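Local coordinates for putative DNA-binding protein (Ralstonia eutropha, PDB 3HWU) that is of unknown function but belongs to the PCC (DUF296) family and may bind DNA, at residues A[80-86]-A[128-133]. Sequence-based numbering, arbitrary orientation. Where two conformers were deposited one is given.
Sequences SIAWKEG and RLDRFV
R128 lays its guanidinium flat on the indole of W83, a cation-pi stack with centres 3.4 Å apart and planes inclined by 10°; CZ sits over the five-membered ring, and CD adds a CH-pi contact 4.0 Å from the same centroid. Chi1 t and chi2 p fold the arginine onto the ring, while chi1 m and chi2 84° set the indole, whose NE1 is hydrogen-bonded to the carbonyl of I38. Next to the stack, the two extended backbones meet in a single parallel beta bridge, W83 opposite D130 (CA-CA 4.5 Å): R131 N donates to W83 O at 2.9 Å, W83 N more weakly to L129 O at 3.0 Å, and D130 CA makes a CA-H...O contact of 3.0 Å with W83 O. The N-to-C directions of strands 80-84 and 131-133 differ by 53°, consistent with pairing limited to this one bridge. This illustrates how a short segment can be docked on a large sheet without joining it as a full strand: 80-84 ends a central strand of the antiparallel PCC-domain sheet, and 131-134 pairs with 139-142 in a separate C-terminal hairpin. R131 reaches back along 80-84, its guanidinium face over A82 CB, and NH2 donates to S80 OG at 2.8 Å; E119 of a second subunit binds S80 OG and forms a salt bridge with R131, carrying the link into the trimer. Beyond K84, E85 and G86 turn with positive phi (55° and 81°), and waters bridge E85 N and G86 N to D130 OD2, and G86 O to R128 NH2.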
loop_
_atom_site.group_PDB
_atom_site.type_symbol
_atom_site.label_atom_id
_atom_site.label_comp_id
_atom_site.label_asym_id
_atom_site.label_seq_id
_atom_site.Cartn_x
_atom_site.Cartn_y
_atom_site.Cartn_z
ATOM N N SER A 80 -8.716 2.801 -6.468
ATOM C CA SER A 80 -8.775 3.674 -7.633
ATOM C C SER A 80 -10.059 4.460 -7.679
ATOM O O SER A 80 -11.099 4.048 -7.172
ATOM C CB SER A 80 -8.616 2.894 -8.937
ATOM O OG SER A 80 -9.633 1.923 -9.091
ATOM N N ILE A 81 -9.952 5.627 -8.328
ATOM C CA ILE A 81 -11.098 6.485 -8.693
ATOM C C ILE A 81 -11.313 6.406 -10.182
ATOM O O ILE A 81 -10.379 6.624 -10.973
ATOM C CB ILE A 81 -10.850 7.954 -8.327
ATOM C CG1 ILE A 81 -10.546 8.091 -6.819
ATOM C CG2 ILE A 81 -12.046 8.840 -8.688
ATOM C CD1 ILE A 81 -10.259 9.551 -6.323
ATOM N N ALA A 82 -12.542 6.083 -10.574
ATOM C CA ALA A 82 -12.973 6.119 -11.953
ATOM C C ALA A 82 -14.470 6.463 -11.941
ATOM O O ALA A 82 -14.971 7.002 -10.955
ATOM C CB ALA A 82 -12.636 4.824 -12.701
ATOM N N TRP A 83 -15.137 6.218 -13.060
ATOM C CA TRP A 83 -16.520 6.657 -13.278
ATOM C C TRP A 83 -17.373 5.521 -13.799
ATOM O O TRP A 83 -16.874 4.619 -14.450
ATOM C CB TRP A 83 -16.548 7.849 -14.242
ATOM C CG TRP A 83 -15.749 8.977 -13.685
ATOM C CD1 TRP A 83 -14.393 9.145 -13.781
ATOM C CD2 TRP A 83 -16.233 10.049 -12.853
ATOM N NE1 TRP A 83 -14.020 10.231 -13.056
ATOM C CE2 TRP A 83 -15.124 10.825 -12.498
ATOM C CE3 TRP A 83 -17.500 10.455 -12.437
ATOM C CZ2 TRP A 83 -15.221 11.960 -11.725
ATOM C CZ3 TRP A 83 -17.602 11.594 -11.672
ATOM C CH2 TRP A 83 -16.478 12.341 -11.330
ATOM N N LYS A 84 -18.663 5.567 -13.494
ATOM C CA LYS A 84 -19.593 4.642 -14.099
ATOM C C LYS A 84 -20.943 5.334 -14.182
ATOM O O LYS A 84 -21.482 5.825 -13.191
ATOM C CB LYS A 84 -19.673 3.334 -13.298
ATOM C CG LYS A 84 -20.605 2.306 -13.967
ATOM C CD LYS A 84 -20.456 0.936 -13.392
ATOM C CE LYS A 84 -21.446 -0.077 -14.086
ATOM N NZ LYS A 84 -21.583 -1.388 -13.386
ATOM N N GLU A 85 -21.466 5.406 -15.403
ATOM C CA GLU A 85 -22.788 6.038 -15.629
ATOM C C GLU A 85 -22.817 7.446 -15.074
ATOM O O GLU A 85 -23.801 7.881 -14.456
ATOM C CB GLU A 85 -23.878 5.160 -15.029
ATOM C CG GLU A 85 -24.046 3.921 -15.858
ATOM C CD GLU A 85 -24.614 2.745 -15.125
ATOM O OE1 GLU A 85 -25.191 2.903 -14.006
ATOM O OE2 GLU A 85 -24.500 1.641 -15.700
ATOM N N GLY A 86 -21.708 8.152 -15.273
ATOM C CA GLY A 86 -21.609 9.537 -14.891
ATOM C C GLY A 86 -21.321 9.860 -13.436
ATOM O O GLY A 86 -21.236 11.034 -13.058
ATOM N N ARG A 128 -9.844 10.276 -18.539
ATOM C CA ARG A 128 -11.134 9.954 -17.979
ATOM C C ARG A 128 -11.399 8.471 -18.204
ATOM O O ARG A 128 -11.497 8.024 -19.360
ATOM C CB ARG A 128 -12.225 10.856 -18.615
ATOM C CG ARG A 128 -13.691 10.545 -18.259
ATOM C CD ARG A 128 -14.127 11.035 -16.924
ATOM N NE ARG A 128 -15.544 10.643 -16.833
ATOM C CZ ARG A 128 -16.429 11.177 -16.024
ATOM N NH1 ARG A 128 -16.106 12.166 -15.242
ATOM N NH2 ARG A 128 -17.686 10.708 -16.037
ATOM N N LEU A 129 -11.554 7.707 -17.111
ATOM C CA LEU A 129 -11.748 6.267 -17.215
ATOM C C LEU A 129 -13.097 5.845 -16.651
ATOM O O LEU A 129 -13.515 6.327 -15.594
ATOM C CB LEU A 129 -10.637 5.501 -16.490
ATOM C CG LEU A 129 -9.194 5.735 -16.894
ATOM C CD1 LEU A 129 -8.262 4.828 -16.031
ATOM C CD2 LEU A 129 -8.995 5.561 -18.389
ATOM N N ASP A 130 -13.792 4.953 -17.365
ATOM C CA ASP A 130 -14.979 4.311 -16.814
ATOM C C ASP A 130 -14.692 2.858 -16.447
ATOM O O ASP A 130 -13.740 2.238 -16.937
ATOM C CB ASP A 130 -16.178 4.369 -17.770
ATOM C CG ASP A 130 -16.833 5.731 -17.799
ATOM O OD1 ASP A 130 -16.084 6.729 -18.069
ATOM O OD2 ASP A 130 -18.073 5.786 -17.536
ATOM N N ARG A 131 -15.493 2.361 -15.525
ATOM C CA ARG A 131 -15.560 0.955 -15.222
ATOM C C ARG A 131 -16.724 0.379 -16.001
ATOM O O ARG A 131 -17.730 1.077 -16.253
ATOM C CB ARG A 131 -15.866 0.740 -13.750
ATOM C CG ARG A 131 -14.892 1.243 -12.832
ATOM C CD ARG A 131 -14.995 0.607 -11.347
ATOM N NE ARG A 131 -14.270 1.506 -10.518
ATOM C CZ ARG A 131 -12.944 1.451 -10.336
ATOM N NH1 ARG A 131 -12.233 0.426 -10.772
ATOM N NH2 ARG A 131 -12.349 2.446 -9.724
ATOM N N PHE A 132 -16.613 -0.885 -16.356
ATOM C CA PHE A 132 -17.663 -1.558 -17.151
ATOM C C PHE A 132 -17.758 -2.981 -16.637
ATOM O O PHE A 132 -16.791 -3.542 -16.127
ATOM C CB PHE A 132 -17.269 -1.571 -18.670
ATOM C CG PHE A 132 -16.054 -2.428 -18.970
ATOM C CD1 PHE A 132 -14.753 -1.911 -18.729
ATOM C CD2 PHE A 132 -16.172 -3.758 -19.424
ATOM C CE1 PHE A 132 -13.598 -2.711 -18.895
ATOM C CE2 PHE A 132 -15.023 -4.549 -19.639
ATOM C CZ PHE A 132 -13.748 -4.037 -19.386
ATOM N N VAL A 133 -18.893 -3.631 -16.881
ATOM C CA VAL A 133 -19.047 -5.033 -16.558
ATOM C C VAL A 133 -18.375 -5.867 -17.637
ATOM O O VAL A 133 -18.727 -5.770 -18.806
ATOM C CB VAL A 133 -20.539 -5.442 -16.419
ATOM C CG1 VAL A 133 -20.611 -6.900 -16.034
ATOM C CG2 VAL A 133 -21.217 -4.548 -15.381
HETATM O O HOH W 1 -20.085 4.461 -17.667
HETATM O O HOH W 2 -19.240 7.993 -16.831
HETATM O O HOH W 3 -19.508 12.516 -14.788
#